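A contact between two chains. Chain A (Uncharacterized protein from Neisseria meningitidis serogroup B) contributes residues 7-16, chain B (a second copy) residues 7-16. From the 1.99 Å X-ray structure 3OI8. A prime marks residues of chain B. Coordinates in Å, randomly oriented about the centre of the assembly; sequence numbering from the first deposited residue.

Chain A 7-16: DVLNLLRQAH
Chain B 7-16: DVLNLLRQAH

Two copies of one helix illustrate how apolar side chains can interlock across two antiparallel stretches. Residues 7-16 of each chain lie within a longer α-helix, with phi near -60° and psi mostly between -30° and -50°. The two axes approach to 10.8 Å, and their N-to-C directions differ by 174°. Val8 CA lies 7.2 Å from Leu12′ CA, and Leu12 CA lies 7.5 Å from Val8′ CA, so each Val8 lies alongside residue 12 of the other stretch. Backbone hydrogen bonds from residue i+4 to residue i run through both stretches, as in Leu12 N to Val8 O (2.8 Å) and Leu12′ N to Val8′ O (3.1 Å); the last in chain B, His16′ N to Leu12′ O (3.3 Å), is weak. None crosses between the two stretches.

The clearest knob-and-hollow arrangement repeats at the two ends. Val8, its chi1 at t, leaves its backbone sideways to the partner, yet it places CG2 3.6 Å from Ala15′ CB and CG1 3.8 Å from Leu12′ CD2. Ala15′ and Leu12′, almost one turn apart, thus form a shallow seat: the alanine, whose side chain ends at CB, leaves room for a branched valine to come close. In the reciprocal seat Val8′, also t, sets CG2 3.8 Å from Ala15 CB and CG1 3.9 Å from Leu12 CD2.

Leu12 and Leu12′ (both chi1 m, chi2 t) line one flank of the cleft, starting sideways but bringing their ends nearer the opposing helix, with their CD2 atoms 4.5 Å apart. Leu11 CD1 and Leu11′ CD1 meet on the other flank, and Leu11 CD2 fills the space between.

Leu11 and Leu11′ both point toward the partner, and here the two-fold resemblance breaks. Leu11 has chi1 t, with chi2 at 93°, between the usual wells; Leu11′ has chi1 m and chi2 t. Leu11 CD1 is only 3.3 Å from Leu11′ CD1, very tight for two methyl groups and the closest approach across the stretches. Leu11 CD2 lies 4.3 Å from Leu12′ CD2 and 4.4 Å from Val8′ O. Leu11 accordingly has 72 Å² covered by the other stretch, against 34 Å² for Leu11′.

Together the two stretches bury 334 Å², both sides summed. Leu9, Asn10, Arg13 and His16, with their counterparts in chain B, make no contact across the stretches. The general lesson is that matching backbones need not carry matching rotamers: paired valine seats preserve the symmetry while the leucines at position 11 depart from it.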

# COMPACT_ATOMS: atom_id res chain seq x y z
N ASP A 7 29.51 1.43 9.82
CA ASP A 7 30.50 1.77 8.80
C ASP A 7 29.78 2.20 7.52
O ASP A 7 30.21 3.13 6.84
CB ASP A 7 31.46 0.61 8.54
CG ASP A 7 32.20 0.17 9.81
OD1 ASP A 7 32.91 1.00 10.41
OD2 ASP A 7 32.04 -1.01 10.22
N VAL A 8 28.67 1.53 7.22
CA VAL A 8 27.88 1.87 6.04
C VAL A 8 27.26 3.26 6.20
O VAL A 8 27.32 4.09 5.29
CB VAL A 8 26.74 0.83 5.82
CG1 VAL A 8 25.82 1.28 4.70
CG2 VAL A 8 27.32 -0.55 5.51
N LEU A 9 26.69 3.52 7.38
CA LEU A 9 26.17 4.85 7.72
C LEU A 9 27.22 5.94 7.53
O LEU A 9 26.95 6.96 6.90
CB LEU A 9 25.63 4.87 9.15
CG LEU A 9 24.15 4.56 9.32
CD1 LEU A 9 23.75 4.51 10.80
CD2 LEU A 9 23.31 5.59 8.58
N ASN A 10 28.42 5.75 8.09
CA ASN A 10 29.51 6.70 7.89
C ASN A 10 29.79 6.92 6.41
O ASN A 10 29.93 8.05 5.94
CB ASN A 10 30.81 6.23 8.58
CG ASN A 10 30.73 6.28 10.08
OD1 ASN A 10 29.77 6.82 10.65
ND2 ASN A 10 31.73 5.72 10.75
N LEU A 11 29.88 5.81 5.70
CA LEU A 11 30.12 5.82 4.26
C LEU A 11 29.07 6.69 3.55
O LEU A 11 29.40 7.54 2.73
CB LEU A 11 30.02 4.39 3.74
CG LEU A 11 30.21 4.14 2.25
CD1 LEU A 11 31.67 3.82 2.00
CD2 LEU A 11 29.32 3.00 1.78
N LEU A 12 27.80 6.48 3.89
CA LEU A 12 26.72 7.22 3.25
C LEU A 12 26.65 8.68 3.69
O LEU A 12 26.42 9.57 2.87
CB LEU A 12 25.39 6.52 3.49
CG LEU A 12 25.31 5.12 2.87
CD1 LEU A 12 24.10 4.39 3.40
CD2 LEU A 12 25.31 5.17 1.34
N ARG A 13 26.82 8.92 5.00
CA ARG A 13 26.83 10.28 5.52
C ARG A 13 27.97 11.05 4.87
O ARG A 13 27.85 12.26 4.62
CB ARG A 13 26.97 10.28 7.04
CG ARG A 13 25.65 10.48 7.74
CD ARG A 13 25.63 9.86 9.11
NE ARG A 13 24.26 9.49 9.46
CZ ARG A 13 23.88 9.05 10.66
NH1 ARG A 13 24.78 8.92 11.63
NH2 ARG A 13 22.61 8.74 10.88
N GLN A 14 29.05 10.34 4.58
CA GLN A 14 30.19 10.93 3.89
C GLN A 14 29.81 11.38 2.48
O GLN A 14 30.11 12.51 2.09
CB GLN A 14 31.35 9.93 3.82
CG GLN A 14 32.63 10.52 3.24
CD GLN A 14 33.36 9.56 2.31
OE1 GLN A 14 32.93 9.35 1.17
NE2 GLN A 14 34.45 8.98 2.79
N ALA A 15 29.16 10.51 1.72
CA ALA A 15 28.80 10.84 0.34
C ALA A 15 27.88 12.05 0.31
O ALA A 15 28.06 12.97 -0.50
CB ALA A 15 28.16 9.65 -0.35
N HIS A 16 26.90 12.07 1.22
CA HIS A 16 26.01 13.22 1.34
C HIS A 16 26.77 14.53 1.58
O HIS A 16 26.46 15.54 0.96
CB HIS A 16 24.98 13.03 2.45
CG HIS A 16 24.28 14.30 2.81
ND1 HIS A 16 23.54 15.03 1.90
CD2 HIS A 16 24.21 14.98 3.98
CE1 HIS A 16 23.04 16.10 2.49
NE2 HIS A 16 23.43 16.09 3.76
N ASP B 7 31.03 4.20 -7.01
CA ASP B 7 31.84 3.89 -5.83
C ASP B 7 31.00 3.55 -4.60
O ASP B 7 31.24 2.54 -3.95
CB ASP B 7 32.77 5.06 -5.49
CG ASP B 7 33.66 4.76 -4.31
OD1 ASP B 7 34.65 4.01 -4.50
OD2 ASP B 7 33.37 5.26 -3.21
N VAL B 8 30.04 4.41 -4.29
CA VAL B 8 29.14 4.16 -3.17
C VAL B 8 28.53 2.78 -3.33
O VAL B 8 28.48 2.01 -2.38
CB VAL B 8 28.05 5.24 -3.08
CG1 VAL B 8 26.90 4.77 -2.18
CG2 VAL B 8 28.65 6.55 -2.57
N LEU B 9 28.09 2.47 -4.55
CA LEU B 9 27.56 1.14 -4.86
C LEU B 9 28.48 -0.02 -4.46
O LEU B 9 28.11 -0.86 -3.64
CB LEU B 9 27.17 1.02 -6.34
CG LEU B 9 25.82 1.61 -6.76
CD1 LEU B 9 25.63 1.53 -8.27
CD2 LEU B 9 24.68 0.90 -6.04
N ASN B 10 29.68 -0.10 -5.03
CA ASN B 10 30.46 -1.30 -4.79
C ASN B 10 30.85 -1.49 -3.32
O ASN B 10 31.12 -2.61 -2.89
CB ASN B 10 31.66 -1.43 -5.73
CG ASN B 10 32.40 -0.13 -5.91
OD1 ASN B 10 33.41 0.12 -5.24
ND2 ASN B 10 31.91 0.70 -6.82
N LEU B 11 30.85 -0.41 -2.55
CA LEU B 11 31.09 -0.54 -1.11
C LEU B 11 29.85 -1.08 -0.39
O LEU B 11 29.94 -1.78 0.61
CB LEU B 11 31.55 0.78 -0.51
CG LEU B 11 33.03 1.04 -0.77
CD1 LEU B 11 33.37 2.50 -0.55
CD2 LEU B 11 33.91 0.11 0.08
N LEU B 12 28.68 -0.74 -0.92
CA LEU B 12 27.44 -1.33 -0.42
C LEU B 12 27.42 -2.83 -0.67
O LEU B 12 26.97 -3.59 0.19
CB LEU B 12 26.25 -0.67 -1.09
CG LEU B 12 25.91 0.73 -0.57
CD1 LEU B 12 24.63 1.23 -1.21
CD2 LEU B 12 25.80 0.72 0.96
N ARG B 13 27.92 -3.25 -1.82
CA ARG B 13 28.01 -4.67 -2.15
C ARG B 13 28.99 -5.39 -1.23
O ARG B 13 28.77 -6.53 -0.83
CB ARG B 13 28.44 -4.86 -3.60
CG ARG B 13 27.70 -3.98 -4.58
CD ARG B 13 28.31 -4.08 -5.96
NE ARG B 13 28.00 -2.91 -6.77
CZ ARG B 13 26.86 -2.74 -7.43
NH1 ARG B 13 25.92 -3.67 -7.38
NH2 ARG B 13 26.67 -1.64 -8.15
N GLN B 14 30.08 -4.71 -0.90
CA GLN B 14 31.07 -5.27 0.01
C GLN B 14 30.47 -5.49 1.39
O GLN B 14 30.79 -6.47 2.06
CB GLN B 14 32.30 -4.37 0.11
CG GLN B 14 33.19 -4.35 -1.12
CD GLN B 14 34.61 -3.91 -0.79
OE1 GLN B 14 34.88 -3.35 0.28
NE2 GLN B 14 35.54 -4.15 -1.72
N ALA B 15 29.62 -4.56 1.82
CA ALA B 15 29.04 -4.66 3.16
C ALA B 15 28.10 -5.85 3.19
O ALA B 15 27.84 -6.42 4.25
CB ALA B 15 28.32 -3.37 3.52
N HIS B 16 27.60 -6.21 2.02
CA HIS B 16 26.68 -7.33 1.87
C HIS B 16 27.44 -8.64 1.99
O HIS B 16 27.02 -9.56 2.71
CB HIS B 16 25.97 -7.23 0.52
CG HIS B 16 25.18 -8.45 0.15
ND1 HIS B 16 24.43 -9.15 1.07
CD2 HIS B 16 25.01 -9.08 -1.03
CE1 HIS B 16 23.84 -10.17 0.47
NE2 HIS B 16 24.18 -10.15 -0.81